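Alkylhalidase CmlS (Streptomyces venezuelae, PDB 3I3L) acts as a flavin-dependent halogenase in chloramphenicol biosynthesis and holds its FAD cofactor through a covalent bond. Local coordinates at residues A[96-101]-A[379-384]; A[208-213]-A[286-291]; A[214-219]-A[244-249]; A[264-269]-A[290-295]. All blocks are in the same frame, centred on the assembly; numbering follows the deposited sequence.

Contact 1: A[96-101]-A[379-384]; sequences FLWGQD and TFASFT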
# COMPACT_ATOMS: atom_id res chain seq x y z
N PHE A 96 -8.34 14.99 2.26
CA PHE A 96 -8.64 14.63 3.63
C PHE A 96 -9.22 15.79 4.42
O PHE A 96 -8.63 16.89 4.43
CB PHE A 96 -7.37 14.12 4.31
CG PHE A 96 -6.89 12.83 3.76
CD1 PHE A 96 -7.27 11.64 4.33
CD2 PHE A 96 -6.12 12.81 2.64
CE1 PHE A 96 -6.87 10.43 3.80
CE2 PHE A 96 -5.70 11.59 2.08
CZ PHE A 96 -6.07 10.40 2.68
N LEU A 97 -10.37 15.57 5.05
CA LEU A 97 -10.91 16.57 6.00
C LEU A 97 -10.73 15.97 7.36
O LEU A 97 -11.55 15.16 7.78
CB LEU A 97 -12.38 16.92 5.73
CG LEU A 97 -12.68 17.23 4.25
CD1 LEU A 97 -14.09 17.78 4.08
CD2 LEU A 97 -11.67 18.19 3.66
N TRP A 98 -9.64 16.35 8.03
CA TRP A 98 -9.02 15.50 9.05
C TRP A 98 -8.94 16.16 10.41
O TRP A 98 -8.03 16.95 10.68
CB TRP A 98 -7.60 15.04 8.59
CG TRP A 98 -7.23 13.75 9.24
CD1 TRP A 98 -6.27 13.56 10.19
CD2 TRP A 98 -7.84 12.48 9.02
NE1 TRP A 98 -6.24 12.24 10.57
CE2 TRP A 98 -7.21 11.56 9.88
CE3 TRP A 98 -8.86 12.03 8.18
CZ2 TRP A 98 -7.57 10.21 9.94
CZ3 TRP A 98 -9.24 10.69 8.25
CH2 TRP A 98 -8.57 9.79 9.11
N GLY A 99 -9.89 15.82 11.27
CA GLY A 99 -10.06 16.54 12.51
C GLY A 99 -11.12 17.60 12.35
O GLY A 99 -11.64 17.78 11.22
N GLN A 100 -11.46 18.29 13.44
CA GLN A 100 -12.52 19.33 13.36
C GLN A 100 -11.86 20.68 13.22
O GLN A 100 -10.76 20.89 13.75
CB GLN A 100 -13.45 19.27 14.58
CG GLN A 100 -14.27 17.95 14.67
CD GLN A 100 -15.22 17.78 13.49
OE1 GLN A 100 -15.95 18.71 13.12
NE2 GLN A 100 -15.19 16.60 12.85
N ASP A 101 -12.50 21.58 12.47
CA ASP A 101 -11.93 22.92 12.22
C ASP A 101 -10.49 22.90 11.77
O ASP A 101 -9.64 23.65 12.30
CB ASP A 101 -12.09 23.77 13.47
CG ASP A 101 -13.54 24.09 13.72
OD1 ASP A 101 -14.07 24.96 12.94
OD2 ASP A 101 -14.15 23.46 14.65
N THR A 379 -3.83 9.54 15.43
CA THR A 379 -3.49 10.40 16.56
C THR A 379 -3.75 11.91 16.29
O THR A 379 -4.23 12.62 17.18
CB THR A 379 -2.06 10.15 17.03
OG1 THR A 379 -1.95 8.76 17.30
CG2 THR A 379 -1.75 10.93 18.33
N PHE A 380 -3.45 12.39 15.08
CA PHE A 380 -3.66 13.81 14.75
C PHE A 380 -5.11 14.16 14.76
O PHE A 380 -5.49 15.25 15.26
CB PHE A 380 -3.11 14.19 13.35
CG PHE A 380 -1.64 14.02 13.24
CD1 PHE A 380 -0.82 14.22 14.37
CD2 PHE A 380 -1.05 13.66 12.03
CE1 PHE A 380 0.56 14.04 14.28
CE2 PHE A 380 0.35 13.51 11.93
CZ PHE A 380 1.14 13.69 13.05
N ALA A 381 -5.94 13.28 14.23
CA ALA A 381 -7.39 13.56 14.27
C ALA A 381 -7.96 13.47 15.69
O ALA A 381 -8.97 14.12 15.98
CB ALA A 381 -8.16 12.66 13.37
N SER A 382 -7.33 12.67 16.54
CA SER A 382 -7.84 12.43 17.87
C SER A 382 -7.77 13.69 18.77
O SER A 382 -8.52 13.80 19.74
CB SER A 382 -7.15 11.25 18.55
OG SER A 382 -5.82 11.60 18.91
N PHE A 383 -6.91 14.64 18.40
CA PHE A 383 -6.80 15.90 19.13
C PHE A 383 -8.03 16.78 18.98
O PHE A 383 -8.35 17.58 19.87
CB PHE A 383 -5.54 16.66 18.69
CG PHE A 383 -4.27 15.98 19.13
CD1 PHE A 383 -4.07 15.67 20.48
CD2 PHE A 383 -3.29 15.65 18.21
CE1 PHE A 383 -2.90 15.03 20.91
CE2 PHE A 383 -2.12 14.98 18.64
CZ PHE A 383 -1.93 14.68 19.98
N THR A 384 -8.75 16.62 17.87
CA THR A 384 -9.93 17.43 17.68
C THR A 384 -11.20 16.61 17.56
O THR A 384 -12.29 17.19 17.41
CB THR A 384 -9.81 18.38 16.52
OG1 THR A 384 -9.55 17.64 15.33
CG2 THR A 384 -8.65 19.40 16.80

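Contact 2: A[208-213]-A[286-291]; sequences VWSYFK and AEQVDE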
# COMPACT_ATOMS: atom_id res chain seq x y z
N VAL A 208 -19.86 0.38 6.51
CA VAL A 208 -21.27 0.46 6.16
C VAL A 208 -21.41 1.52 5.06
O VAL A 208 -21.02 2.67 5.26
CB VAL A 208 -22.11 0.91 7.40
CG1 VAL A 208 -23.58 0.95 7.08
CG2 VAL A 208 -21.85 -0.04 8.58
N TRP A 209 -21.89 1.12 3.90
CA TRP A 209 -21.78 1.98 2.73
C TRP A 209 -22.88 1.81 1.75
O TRP A 209 -23.56 0.79 1.76
CB TRP A 209 -20.44 1.73 1.99
CG TRP A 209 -20.30 0.41 1.26
CD1 TRP A 209 -20.50 0.19 -0.06
CD2 TRP A 209 -19.91 -0.85 1.82
NE1 TRP A 209 -20.27 -1.13 -0.37
CE2 TRP A 209 -19.87 -1.78 0.77
CE3 TRP A 209 -19.60 -1.28 3.12
CZ2 TRP A 209 -19.55 -3.13 0.97
CZ3 TRP A 209 -19.26 -2.62 3.32
CH2 TRP A 209 -19.27 -3.54 2.26
N SER A 210 -23.01 2.79 0.86
CA SER A 210 -24.03 2.80 -0.17
C SER A 210 -23.60 3.75 -1.29
O SER A 210 -22.47 4.27 -1.26
CB SER A 210 -25.38 3.22 0.42
OG SER A 210 -26.49 2.99 -0.46
N TYR A 211 -24.49 3.98 -2.27
CA TYR A 211 -24.19 4.84 -3.41
C TYR A 211 -25.21 5.96 -3.55
O TYR A 211 -26.35 5.83 -3.15
CB TYR A 211 -24.07 4.00 -4.69
CG TYR A 211 -22.93 2.98 -4.59
CD1 TYR A 211 -21.69 3.25 -5.13
CD2 TYR A 211 -23.09 1.78 -3.92
CE1 TYR A 211 -20.66 2.33 -5.01
CE2 TYR A 211 -22.07 0.89 -3.80
CZ TYR A 211 -20.85 1.18 -4.37
OH TYR A 211 -19.78 0.30 -4.25
N PHE A 212 -24.76 7.08 -4.10
CA PHE A 212 -25.58 8.25 -4.32
C PHE A 212 -25.43 8.75 -5.74
O PHE A 212 -24.36 8.66 -6.32
CB PHE A 212 -25.22 9.38 -3.34
CG PHE A 212 -25.62 9.10 -1.92
CD1 PHE A 212 -26.85 9.54 -1.42
CD2 PHE A 212 -24.76 8.39 -1.05
CE1 PHE A 212 -27.24 9.27 -0.06
CE2 PHE A 212 -25.15 8.12 0.28
CZ PHE A 212 -26.38 8.57 0.78
N LYS A 213 -26.52 9.30 -6.28
CA LYS A 213 -26.50 10.03 -7.55
C LYS A 213 -26.16 11.48 -7.23
O LYS A 213 -26.92 12.17 -6.56
CB LYS A 213 -27.85 9.91 -8.25
CG LYS A 213 -28.03 10.79 -9.51
CD LYS A 213 -28.58 9.97 -10.70
CE LYS A 213 -30.03 9.57 -10.51
NZ LYS A 213 -30.96 10.67 -10.95
N ALA A 286 -28.78 14.77 -2.52
CA ALA A 286 -28.52 13.74 -3.52
C ALA A 286 -29.33 12.51 -3.19
O ALA A 286 -29.67 12.30 -2.03
CB ALA A 286 -27.03 13.40 -3.54
N GLU A 287 -29.63 11.71 -4.20
CA GLU A 287 -30.46 10.54 -4.03
C GLU A 287 -29.64 9.26 -3.79
O GLU A 287 -28.73 8.94 -4.54
CB GLU A 287 -31.35 10.35 -5.27
CG GLU A 287 -32.52 9.36 -5.07
CD GLU A 287 -33.08 8.74 -6.39
OE1 GLU A 287 -32.82 9.31 -7.50
OE2 GLU A 287 -33.76 7.66 -6.31
N GLN A 288 -29.99 8.52 -2.73
CA GLN A 288 -29.37 7.25 -2.44
C GLN A 288 -29.87 6.26 -3.46
O GLN A 288 -31.07 6.09 -3.58
CB GLN A 288 -29.73 6.77 -1.02
CG GLN A 288 -28.92 5.57 -0.53
CD GLN A 288 -29.27 5.17 0.90
OE1 GLN A 288 -29.06 4.03 1.32
NE2 GLN A 288 -29.77 6.11 1.66
N VAL A 289 -28.96 5.59 -4.17
CA VAL A 289 -29.34 4.87 -5.38
C VAL A 289 -29.06 3.36 -5.32
O VAL A 289 -29.09 2.65 -6.32
CB VAL A 289 -28.76 5.62 -6.60
CG1 VAL A 289 -27.38 5.07 -7.05
CG2 VAL A 289 -29.79 5.75 -7.69
N ASP A 290 -28.80 2.88 -4.11
CA ASP A 290 -28.50 1.46 -3.90
C ASP A 290 -28.82 1.07 -2.46
O ASP A 290 -29.01 1.94 -1.59
CB ASP A 290 -27.02 1.16 -4.23
CG ASP A 290 -26.77 -0.31 -4.57
OD1 ASP A 290 -27.74 -1.11 -4.51
OD2 ASP A 290 -25.61 -0.68 -4.88
N GLU A 291 -28.86 -0.23 -2.19
CA GLU A 291 -28.93 -0.74 -0.83
C GLU A 291 -27.63 -0.38 -0.04
O GLU A 291 -26.61 0.06 -0.62
CB GLU A 291 -29.04 -2.28 -0.88
CG GLU A 291 -27.81 -2.92 -1.56
CD GLU A 291 -27.87 -4.43 -1.66
OE1 GLU A 291 -27.95 -5.11 -0.60
OE2 GLU A 291 -27.81 -4.94 -2.79
O HOH W 1 -23.96 -0.49 -0.72

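Contact 3: A[214-219]-A[244-249]; sequences LKDPFE and DLYSVG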
# COMPACT_ATOMS: atom_id res chain seq x y z
N LEU A 214 -24.99 11.90 -7.70
CA LEU A 214 -24.43 13.19 -7.35
C LEU A 214 -23.32 13.43 -8.33
O LEU A 214 -22.58 12.51 -8.65
CB LEU A 214 -23.84 13.15 -5.92
CG LEU A 214 -23.06 14.40 -5.47
CD1 LEU A 214 -23.98 15.62 -5.28
CD2 LEU A 214 -22.26 14.12 -4.21
N LYS A 215 -23.20 14.65 -8.81
CA LYS A 215 -22.16 15.00 -9.76
C LYS A 215 -21.00 15.64 -8.99
O LYS A 215 -21.23 16.46 -8.08
CB LYS A 215 -22.71 15.97 -10.82
CG LYS A 215 -21.73 16.34 -11.96
CD LYS A 215 -22.13 15.69 -13.31
CE LYS A 215 -23.33 16.40 -13.96
NZ LYS A 215 -23.71 15.80 -15.28
N ASP A 216 -19.76 15.27 -9.31
CA ASP A 216 -18.63 15.88 -8.65
C ASP A 216 -18.88 17.39 -8.60
O ASP A 216 -19.06 18.00 -9.64
CB ASP A 216 -17.34 15.54 -9.39
CG ASP A 216 -16.07 16.04 -8.67
OD1 ASP A 216 -16.13 16.96 -7.83
OD2 ASP A 216 -14.99 15.50 -8.96
N PRO A 217 -18.91 17.98 -7.41
CA PRO A 217 -19.19 19.41 -7.24
C PRO A 217 -17.98 20.30 -7.51
O PRO A 217 -18.05 21.53 -7.32
CB PRO A 217 -19.51 19.53 -5.75
CG PRO A 217 -18.69 18.44 -5.12
CD PRO A 217 -18.76 17.30 -6.11
N PHE A 218 -16.87 19.69 -7.91
CA PHE A 218 -15.67 20.47 -8.18
C PHE A 218 -15.17 20.35 -9.63
O PHE A 218 -15.14 19.28 -10.24
CB PHE A 218 -14.58 20.19 -7.10
CG PHE A 218 -15.00 20.63 -5.68
CD1 PHE A 218 -15.19 21.97 -5.38
CD2 PHE A 218 -15.23 19.69 -4.68
CE1 PHE A 218 -15.58 22.36 -4.12
CE2 PHE A 218 -15.63 20.09 -3.42
CZ PHE A 218 -15.79 21.42 -3.13
N GLU A 219 -14.77 21.49 -10.17
CA GLU A 219 -14.27 21.56 -11.54
C GLU A 219 -12.75 21.64 -11.60
O GLU A 219 -12.17 21.31 -12.62
CB GLU A 219 -14.84 22.81 -12.23
CG GLU A 219 -16.26 23.19 -11.79
CD GLU A 219 -17.03 23.96 -12.86
OE1 GLU A 219 -16.37 24.67 -13.69
OE2 GLU A 219 -18.30 23.84 -12.85
N ASP A 244 -21.76 10.80 -12.35
CA ASP A 244 -22.73 11.21 -11.34
C ASP A 244 -22.93 10.15 -10.22
O ASP A 244 -24.00 10.11 -9.59
CB ASP A 244 -24.07 11.54 -12.02
CG ASP A 244 -24.79 10.28 -12.54
OD1 ASP A 244 -24.12 9.34 -13.06
OD2 ASP A 244 -26.04 10.23 -12.40
N LEU A 245 -21.92 9.32 -9.99
CA LEU A 245 -22.06 8.22 -9.07
C LEU A 245 -20.97 8.25 -8.02
O LEU A 245 -19.79 8.20 -8.32
CB LEU A 245 -22.05 6.89 -9.80
CG LEU A 245 -23.14 5.91 -9.44
CD1 LEU A 245 -22.66 4.49 -9.66
CD2 LEU A 245 -23.59 6.09 -8.02
N TYR A 246 -21.39 8.31 -6.76
CA TYR A 246 -20.45 8.34 -5.63
C TYR A 246 -20.64 7.15 -4.72
O TYR A 246 -21.77 6.81 -4.37
CB TYR A 246 -20.57 9.62 -4.85
CG TYR A 246 -19.66 10.74 -5.34
CD1 TYR A 246 -20.01 11.51 -6.43
CD2 TYR A 246 -18.47 11.03 -4.69
CE1 TYR A 246 -19.21 12.56 -6.84
CE2 TYR A 246 -17.65 12.07 -5.11
CZ TYR A 246 -18.04 12.82 -6.21
OH TYR A 246 -17.24 13.84 -6.64
N SER A 247 -19.55 6.48 -4.40
CA SER A 247 -19.53 5.47 -3.33
C SER A 247 -19.31 6.26 -2.04
O SER A 247 -18.38 7.07 -1.96
CB SER A 247 -18.39 4.50 -3.54
OG SER A 247 -18.29 3.59 -2.44
N VAL A 248 -20.20 6.05 -1.07
CA VAL A 248 -20.15 6.79 0.23
C VAL A 248 -20.18 5.81 1.40
O VAL A 248 -21.17 5.12 1.62
CB VAL A 248 -21.32 7.79 0.34
CG1 VAL A 248 -21.21 8.58 1.70
CG2 VAL A 248 -21.27 8.81 -0.82
N GLY A 249 -19.08 5.73 2.15
CA GLY A 249 -18.93 4.68 3.17
C GLY A 249 -18.60 5.23 4.54
O GLY A 249 -17.94 6.28 4.66

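Contact 4: A[264-269]-A[290-295]; sequences GADAFY and DEVRIV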
# COMPACT_ATOMS: atom_id res chain seq x y z
N GLY A 264 -30.82 -2.36 12.39
CA GLY A 264 -30.77 -2.49 10.92
C GLY A 264 -29.79 -1.54 10.24
O GLY A 264 -29.66 -0.37 10.64
N ALA A 265 -29.10 -2.03 9.21
CA ALA A 265 -28.03 -1.27 8.52
C ALA A 265 -28.54 0.06 7.93
O ALA A 265 -27.82 1.08 7.93
CB ALA A 265 -27.35 -2.15 7.43
N ASP A 266 -29.79 0.07 7.46
CA ASP A 266 -30.36 1.26 6.78
C ASP A 266 -30.50 2.42 7.72
O ASP A 266 -30.08 3.53 7.40
CB ASP A 266 -31.71 0.94 6.16
CG ASP A 266 -31.61 -0.06 5.04
OD1 ASP A 266 -31.20 0.32 3.92
OD2 ASP A 266 -31.92 -1.24 5.30
N ALA A 267 -31.07 2.15 8.90
CA ALA A 267 -31.24 3.16 9.91
C ALA A 267 -29.88 3.58 10.47
O ALA A 267 -29.63 4.77 10.63
CB ALA A 267 -32.18 2.61 11.07
N PHE A 268 -28.99 2.62 10.74
CA PHE A 268 -27.65 2.98 11.20
C PHE A 268 -26.89 3.88 10.20
O PHE A 268 -26.21 4.83 10.58
CB PHE A 268 -26.81 1.74 11.57
CG PHE A 268 -25.45 2.09 12.14
CD1 PHE A 268 -25.30 2.37 13.49
CD2 PHE A 268 -24.33 2.20 11.30
CE1 PHE A 268 -24.06 2.71 14.02
CE2 PHE A 268 -23.12 2.55 11.79
CZ PHE A 268 -22.94 2.80 13.16
N TYR A 269 -27.06 3.60 8.93
CA TYR A 269 -26.33 4.28 7.89
C TYR A 269 -26.71 5.74 7.78
O TYR A 269 -25.84 6.65 7.81
CB TYR A 269 -26.49 3.53 6.55
CG TYR A 269 -25.79 4.17 5.40
CD1 TYR A 269 -24.38 4.14 5.29
CD2 TYR A 269 -26.51 4.82 4.42
CE1 TYR A 269 -23.72 4.77 4.18
CE2 TYR A 269 -25.89 5.43 3.31
CZ TYR A 269 -24.48 5.39 3.21
OH TYR A 269 -23.88 6.01 2.12
N ASP A 290 -28.80 2.88 -4.11
CA ASP A 290 -28.50 1.46 -3.90
C ASP A 290 -28.82 1.07 -2.46
O ASP A 290 -29.01 1.94 -1.59
CB ASP A 290 -27.02 1.16 -4.23
CG ASP A 290 -26.77 -0.31 -4.57
OD1 ASP A 290 -27.74 -1.11 -4.51
OD2 ASP A 290 -25.61 -0.68 -4.88
N GLU A 291 -28.86 -0.23 -2.19
CA GLU A 291 -28.93 -0.74 -0.83
C GLU A 291 -27.63 -0.38 -0.04
O GLU A 291 -26.61 0.06 -0.62
CB GLU A 291 -29.04 -2.28 -0.88
CG GLU A 291 -27.81 -2.92 -1.56
CD GLU A 291 -27.87 -4.43 -1.66
OE1 GLU A 291 -27.95 -5.11 -0.60
OE2 GLU A 291 -27.81 -4.94 -2.79
N VAL A 292 -27.67 -0.60 1.27
CA VAL A 292 -26.46 -0.45 2.06
C VAL A 292 -25.95 -1.79 2.46
O VAL A 292 -26.74 -2.70 2.77
CB VAL A 292 -26.59 0.52 3.33
CG1 VAL A 292 -27.90 1.35 3.31
CG2 VAL A 292 -26.35 -0.18 4.60
N ARG A 293 -24.63 -1.92 2.41
CA ARG A 293 -23.95 -3.18 2.72
C ARG A 293 -23.07 -2.95 3.93
O ARG A 293 -22.80 -1.81 4.27
CB ARG A 293 -23.09 -3.57 1.52
CG ARG A 293 -23.95 -4.00 0.21
CD ARG A 293 -22.98 -4.03 -0.99
NE ARG A 293 -23.57 -4.48 -2.24
CZ ARG A 293 -24.11 -3.69 -3.16
NH1 ARG A 293 -24.17 -2.38 -3.00
NH2 ARG A 293 -24.59 -4.23 -4.25
N ILE A 294 -22.66 -4.01 4.59
CA ILE A 294 -21.75 -3.91 5.70
C ILE A 294 -20.71 -4.99 5.60
O ILE A 294 -20.92 -6.03 4.94
CB ILE A 294 -22.47 -4.11 7.05
CG1 ILE A 294 -22.92 -5.56 7.20
CG2 ILE A 294 -23.72 -3.15 7.11
CD1 ILE A 294 -23.80 -5.83 8.44
N VAL A 295 -19.59 -4.77 6.28
CA VAL A 295 -18.61 -5.80 6.46
C VAL A 295 -17.64 -5.46 7.55
O VAL A 295 -17.34 -4.29 7.74
CB VAL A 295 -17.86 -6.06 5.13
CG1 VAL A 295 -16.86 -4.95 4.87
CG2 VAL A 295 -17.15 -7.41 5.21
O HOH W 2 -30.38 -1.45 2.43

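Contact 1: A[96-101]-A[379-384]
One face of the Trp98 indole takes the methyl of Ala381, which stands off-centre toward the rim at the pyrrole end. Ala381 CB lies 3.4 Å from Trp98 NE1, and its place 27° off the normal of the five-membered ring makes this a CH-pi contact. The torsion of Trp98 (chi1 -154°) swings the indole toward the helix, where the N-H at its edge donates to the carbonyl of Phe377. A small alanine suits this spot because the ring can lie close against the helix. The contact joins the loop that follows strand 89-97, in the mixed sheet of the FAD-binding domain, to the last part of helix 352-382 and the residues after it. Gly99 CA comes within 3.1 Å of Thr384 OG1, so a side chain on Gly99 would collide there; its positive phi also favours glycine. Thr384 OG1 sits between its own backbone N and carbonyl carbon (chi1 58°) and accepts from Gln100 N at 2.8 Å, with an N-H...O angle of 153°. A valine in place of Thr384 would probably leave the Gln100 N-H without this acceptor. Gln100 CG rests 3.5 Å from Thr384 O, while Gln100 NE2 bonds to Glu385.

Contact 2: A[208-213]-A[286-291]
Two backbone hydrogen bonds join Tyr211-Lys213 to Glu287-Val289: Val289 N gives to Tyr211 O at 2.8 Å and is nearly straight (170°), and Lys213 N gives to Glu287 O at 2.8 Å. Between them Phe212 and Gln288 form a non-hydrogen-bonded pair, with their CA atoms 4.3 Å apart. At Glu291, in the irregular part of 286-291, a water bridges instead, donating to both Trp209 O and Glu291 O; Trp209 pairs again with Arg293. Ser210 OG lies 2.9 Å from Glu291 O and 3.0 Å from Asp290 O, a short polar side chain suited to lie close to these carbonyls.

In the side-chain packing, the Phe212 ring has Gln288 CG over one face and the Ala286 carbonyl oxygen at its edge. Gln288 runs extended, with CG anti to the backbone N (chi1 -169°), which carries its methylenes past the ring. Tyr211 and Asp290 lie side by side, ring and carboxylate 37° apart; the tyrosine hydroxyl bonds to Glu64 and Tyr60, and Asp290 to Arg293.

Charge adds little directly: Lys213 NZ and Glu287 OE1 stay 4.1 Å apart, beyond a salt bridge, at the exposed end.

The pattern is that of antiparallel neighbours in the mixed sheet of the FAD-binding domain, with strand 287-302 irregular near its start; the side chain of Trp209, at the other end, lies about 5 Å from the bound FAD.

Contact 3: A[214-219]-A[244-249]
Tyr246 points its ring at the loop that follows strand 203-213, and two loop residues, Leu214 and Asp216, receive it in different ways. Leu214 meets it from above: CD2 stands over one face toward the rim, 4.1 Å from Tyr246 CD1. At the edge, close to the ring plane, come the Leu214 carbonyl oxygen, 3.5 Å from Tyr246 CD1, and the amide nitrogen of Asp216. The loop backbone therefore bends round the side of the ring while the leucine chain, with CG trans to its amide nitrogen (chi1 173°), lies over part of the face.

Asp216 is turned almost perpendicular to the ring, carboxylate and ring planes 85° apart, and the tyrosine oxygen lies over the face of the carboxylate, with Tyr246 OH 3.2 Å from Asp216 CG. OD1 accepts from Phe218 N at 2.8 Å, an Asx turn that shapes the chain around Pro217, and OD2 accepts from the Gly224 amide. An aspartate, short enough to reach amides of its own loop, suits this corner. An alanine at Tyr246 would probably leave the Leu214 methyl without the ring face and Asp216 without the phenol oxygen it lies against, opening a gap beneath the loop. Leu214 N bonds to Asp244 O at 2.8 Å, nearly straight at 164°.

That bond carries the pairing of strands 203-213 and 245-253 one step past the sheet, continuing from the backbone bonds between Tyr246 and Phe212. Tyr246 also packs on Pro240 of strand 234-240, and Leu214 on Ala286, just ahead of strand 287-302.

Contact 4: A[264-269]-A[290-295]
A single water links Asp266 to Val292: it donates to Asp266 OD1 at 2.5 Å and accepts from Val292 N at 3.1 Å, so the amide of Val292 is satisfied through the solvent molecule. Asp266 CG stands opposite its own carbonyl carbon (chi1 -66°), which brings the carboxylate down beside the strand; OD1 also lies 3.5 Å from Val292 CG1.

The rest is apolar. Val292 splits its two methyls between helix residues one turn apart. CG2 meets Ala265 CB at 3.6 Å, and CG1 approaches Tyr269 CD2 at 3.9 Å, obliquely to the ring. Its chi1 of -12° is nearly eclipsed, which may reflect strain or an uncertain fit. Ile294, two residues on and on the same side of the strand, adds CG2, 3.8 Å from Ala265 CB. Alanine suits the first turn of helix 265-273 because its methyl fits against both branched chains. Tyr269 ends in a hydrogen bond to Val248 O, in strand 245-253 of the sheet on which the helix packs.

Arg293 points away from the helix and gives an N-H from NH1 to Asp290 OD2 at 2.9 Å. Its charge thus stays outside the seam, which implies that helix and strand are held mainly by van der Waals fit, with one water-mediated polar link at the exposed side.

How the contacts relate
Contact 1 opens earliest, at 96-101, and closes last, at 379-384, so its long loop encloses the other three without touching them. Inside it, strand 203-213 opens contact 2 and runs directly into the loop that opens contact 3. Contact 3 closes first, at 244-249, nested within contact 2. Helix 265-273 then opens contact 4, and the chain returns along 286-295, closing contacts 2 and 4 on one stretch that shares Asp290 and Glu291. Strand 203-213 lies between 245-253 and 287-302, while contact 4 lays a helix on that sheet; contact 1 ties another part of it to the long helix.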